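Local coordinates for disulfide oxidoreductase (Xylella fastidiosa, PDB 2REM), which probably acts in the periplasm as a DsbA-type thiol-disulfide oxidoreductase of the thioredoxin family, at residues A[27-32]-A[157-162]. Sequence-based numbering, arbitrary orientation.
Sequences IEVVEI and PTIVVN
Val30 and Val160 form the central hydrogen-bonded pair of two antiparallel strands: Val30 N donates to Val160 O and Val160 N returns a bond to Val30 O, each 2.8 Å long. Two residues on, Ile32 and Thr158 make the next hydrogen-bonded pair. At the other end the strand 158-161 gives out, and a side chain takes over the ladder: Asn162 N still donates to Glu28 O, while the acceptor for Glu28 N is Asn162 OD1, at 2.7 Å. CG of Asn162 stands beside its own backbone N (chi1 -81°), which brings the amide back against the partner strand; its ND2 is held by Glu186.

Glu31 can be traced from CB to its carboxylate. CB meets Ile159 CD1 at 3.6 Å, and CG, anti to the backbone N (chi1 -173°), still touches that methyl and also meets Pro157 CB. CD runs alongside the proline, and OE2 turns in to 3.2 Å from Pro157 CB; this proline follows a cis peptide bond. On this same face Val29 CG1 rests on Ile159 CG2 at 3.7 Å. Across the sheet, a water donates to both Glu28 OE1 and Val160 O; Glu28 OE2 forms a salt bridge with Arg59, and OE1 accepts a hydrogen bond from Phe20 N.

A cis-proline facing the CxxC motif is characteristic of thioredoxin-family oxidoreductases; Pro157 touches the probable redox motif of Cys37 and Cys40. Helix 38-52 packs on the Val29 and Glu31 face, helix 135-151 on Val30, Ile32 and Val160, and strand 58-64 runs parallel along the other edge of 27-33.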
loop_
_atom_site.group_PDB
_atom_site.type_symbol
_atom_site.label_atom_id
_atom_site.label_comp_id
_atom_site.label_asym_id
_atom_site.label_seq_id
_atom_site.Cartn_x
_atom_site.Cartn_y
_atom_site.Cartn_z
ATOM N N ILE A 27 -2.773 12.129 -10.566
ATOM C CA ILE A 27 -3.712 11.830 -9.502
ATOM C C ILE A 27 -3.143 10.634 -8.757
ATOM O O ILE A 27 -3.015 9.533 -9.311
ATOM C CB ILE A 27 -5.122 11.507 -10.018
ATOM C CG1 ILE A 27 -5.654 12.667 -10.882
ATOM C CG2 ILE A 27 -6.037 11.184 -8.820
ATOM C CD1 ILE A 27 -6.814 12.299 -11.784
ATOM N N GLU A 28 -2.777 10.861 -7.507
ATOM C CA GLU A 28 -2.170 9.811 -6.730
ATOM C C GLU A 28 -3.264 9.006 -6.071
ATOM O O GLU A 28 -4.179 9.555 -5.464
ATOM C CB GLU A 28 -1.241 10.389 -5.673
ATOM C CG GLU A 28 -0.604 9.335 -4.808
ATOM C CD GLU A 28 0.190 9.955 -3.706
ATOM O OE1 GLU A 28 -0.413 10.259 -2.651
ATOM O OE2 GLU A 28 1.411 10.151 -3.901
ATOM N N VAL A 29 -3.178 7.699 -6.251
ATOM C CA VAL A 29 -4.032 6.777 -5.546
ATOM C C VAL A 29 -3.115 5.865 -4.769
ATOM O O VAL A 29 -2.387 5.071 -5.350
ATOM C CB VAL A 29 -4.911 5.963 -6.510
ATOM C CG1 VAL A 29 -5.806 5.018 -5.722
ATOM C CG2 VAL A 29 -5.786 6.937 -7.348
ATOM N N VAL A 30 -3.168 5.999 -3.456
ATOM C CA VAL A 30 -2.418 5.141 -2.565
ATOM C C VAL A 30 -3.330 4.082 -1.978
ATOM O O VAL A 30 -4.477 4.360 -1.607
ATOM C CB VAL A 30 -1.712 5.963 -1.434
ATOM C CG1 VAL A 30 -1.241 5.034 -0.269
ATOM C CG2 VAL A 30 -0.561 6.756 -2.012
ATOM N N GLU A 31 -2.828 2.847 -1.941
ATOM C CA GLU A 31 -3.394 1.821 -1.059
ATOM C C GLU A 31 -2.448 1.608 0.105
ATOM O O GLU A 31 -1.300 1.183 -0.095
ATOM C CB GLU A 31 -3.548 0.473 -1.756
ATOM C CG GLU A 31 -4.306 -0.541 -0.861
ATOM C CD GLU A 31 -3.933 -2.004 -1.109
ATOM O OE1 GLU A 31 -2.858 -2.280 -1.677
ATOM O OE2 GLU A 31 -4.723 -2.886 -0.715
ATOM N N ILE A 32 -2.932 1.904 1.302
ATOM C CA ILE A 32 -2.258 1.533 2.537
ATOM C C ILE A 32 -2.680 0.098 2.781
ATOM O O ILE A 32 -3.878 -0.215 2.845
ATOM C CB ILE A 32 -2.638 2.442 3.723
ATOM C CG1 ILE A 32 -2.359 3.916 3.375
ATOM C CG2 ILE A 32 -1.937 1.974 5.032
ATOM C CD1 ILE A 32 -2.770 4.911 4.463
ATOM N N PRO A 157 -7.488 -2.818 3.685
ATOM C CA PRO A 157 -6.847 -1.808 2.849
ATOM C C PRO A 157 -7.525 -0.451 2.967
ATOM O O PRO A 157 -8.734 -0.366 3.185
ATOM C CB PRO A 157 -7.073 -2.343 1.432
ATOM C CG PRO A 157 -8.330 -3.151 1.536
ATOM C CD PRO A 157 -8.179 -3.836 2.870
ATOM N N THR A 158 -6.749 0.596 2.793
ATOM C CA THR A 158 -7.304 1.940 2.761
ATOM C C THR A 158 -6.783 2.639 1.524
ATOM O O THR A 158 -5.570 2.719 1.298
ATOM C CB THR A 158 -6.922 2.727 4.020
ATOM O OG1 THR A 158 -7.613 2.163 5.134
ATOM C CG2 THR A 158 -7.323 4.194 3.901
ATOM N N ILE A 159 -7.715 3.133 0.731
ATOM C CA ILE A 159 -7.394 3.897 -0.459
ATOM C C ILE A 159 -7.436 5.394 -0.136
ATOM O O ILE A 159 -8.388 5.876 0.514
ATOM C CB ILE A 159 -8.365 3.586 -1.614
ATOM C CG1 ILE A 159 -8.323 2.086 -1.970
ATOM C CG2 ILE A 159 -8.049 4.512 -2.817
ATOM C CD1 ILE A 159 -6.947 1.594 -2.455
ATOM N N VAL A 160 -6.384 6.105 -0.565
ATOM C CA VAL A 160 -6.264 7.536 -0.366
ATOM C C VAL A 160 -5.984 8.200 -1.711
ATOM O O VAL A 160 -5.012 7.848 -2.403
ATOM C CB VAL A 160 -5.136 7.906 0.619
ATOM C CG1 VAL A 160 -5.158 9.426 0.942
ATOM C CG2 VAL A 160 -5.191 7.070 1.904
ATOM N N VAL A 161 -6.826 9.162 -2.071
ATOM C CA VAL A 161 -6.656 9.903 -3.323
ATOM C C VAL A 161 -6.030 11.252 -3.046
ATOM O O VAL A 161 -6.566 12.050 -2.264
ATOM C CB VAL A 161 -7.986 10.075 -4.091
ATOM C CG1 VAL A 161 -7.751 10.771 -5.432
ATOM C CG2 VAL A 161 -8.642 8.688 -4.338
ATOM N N ASN A 162 -4.885 11.483 -3.682
ATOM C CA ASN A 162 -4.161 12.762 -3.591
ATOM C C ASN A 162 -3.840 13.194 -2.168
ATOM O O ASN A 162 -3.660 14.389 -1.900
ATOM C CB ASN A 162 -4.927 13.865 -4.348
ATOM C CG ASN A 162 -4.681 13.814 -5.838
ATOM O OD1 ASN A 162 -3.836 13.046 -6.311
ATOM N ND2 ASN A 162 -5.425 14.613 -6.592
HETATM O O HOH W 1 -2.791 9.622 -1.608
#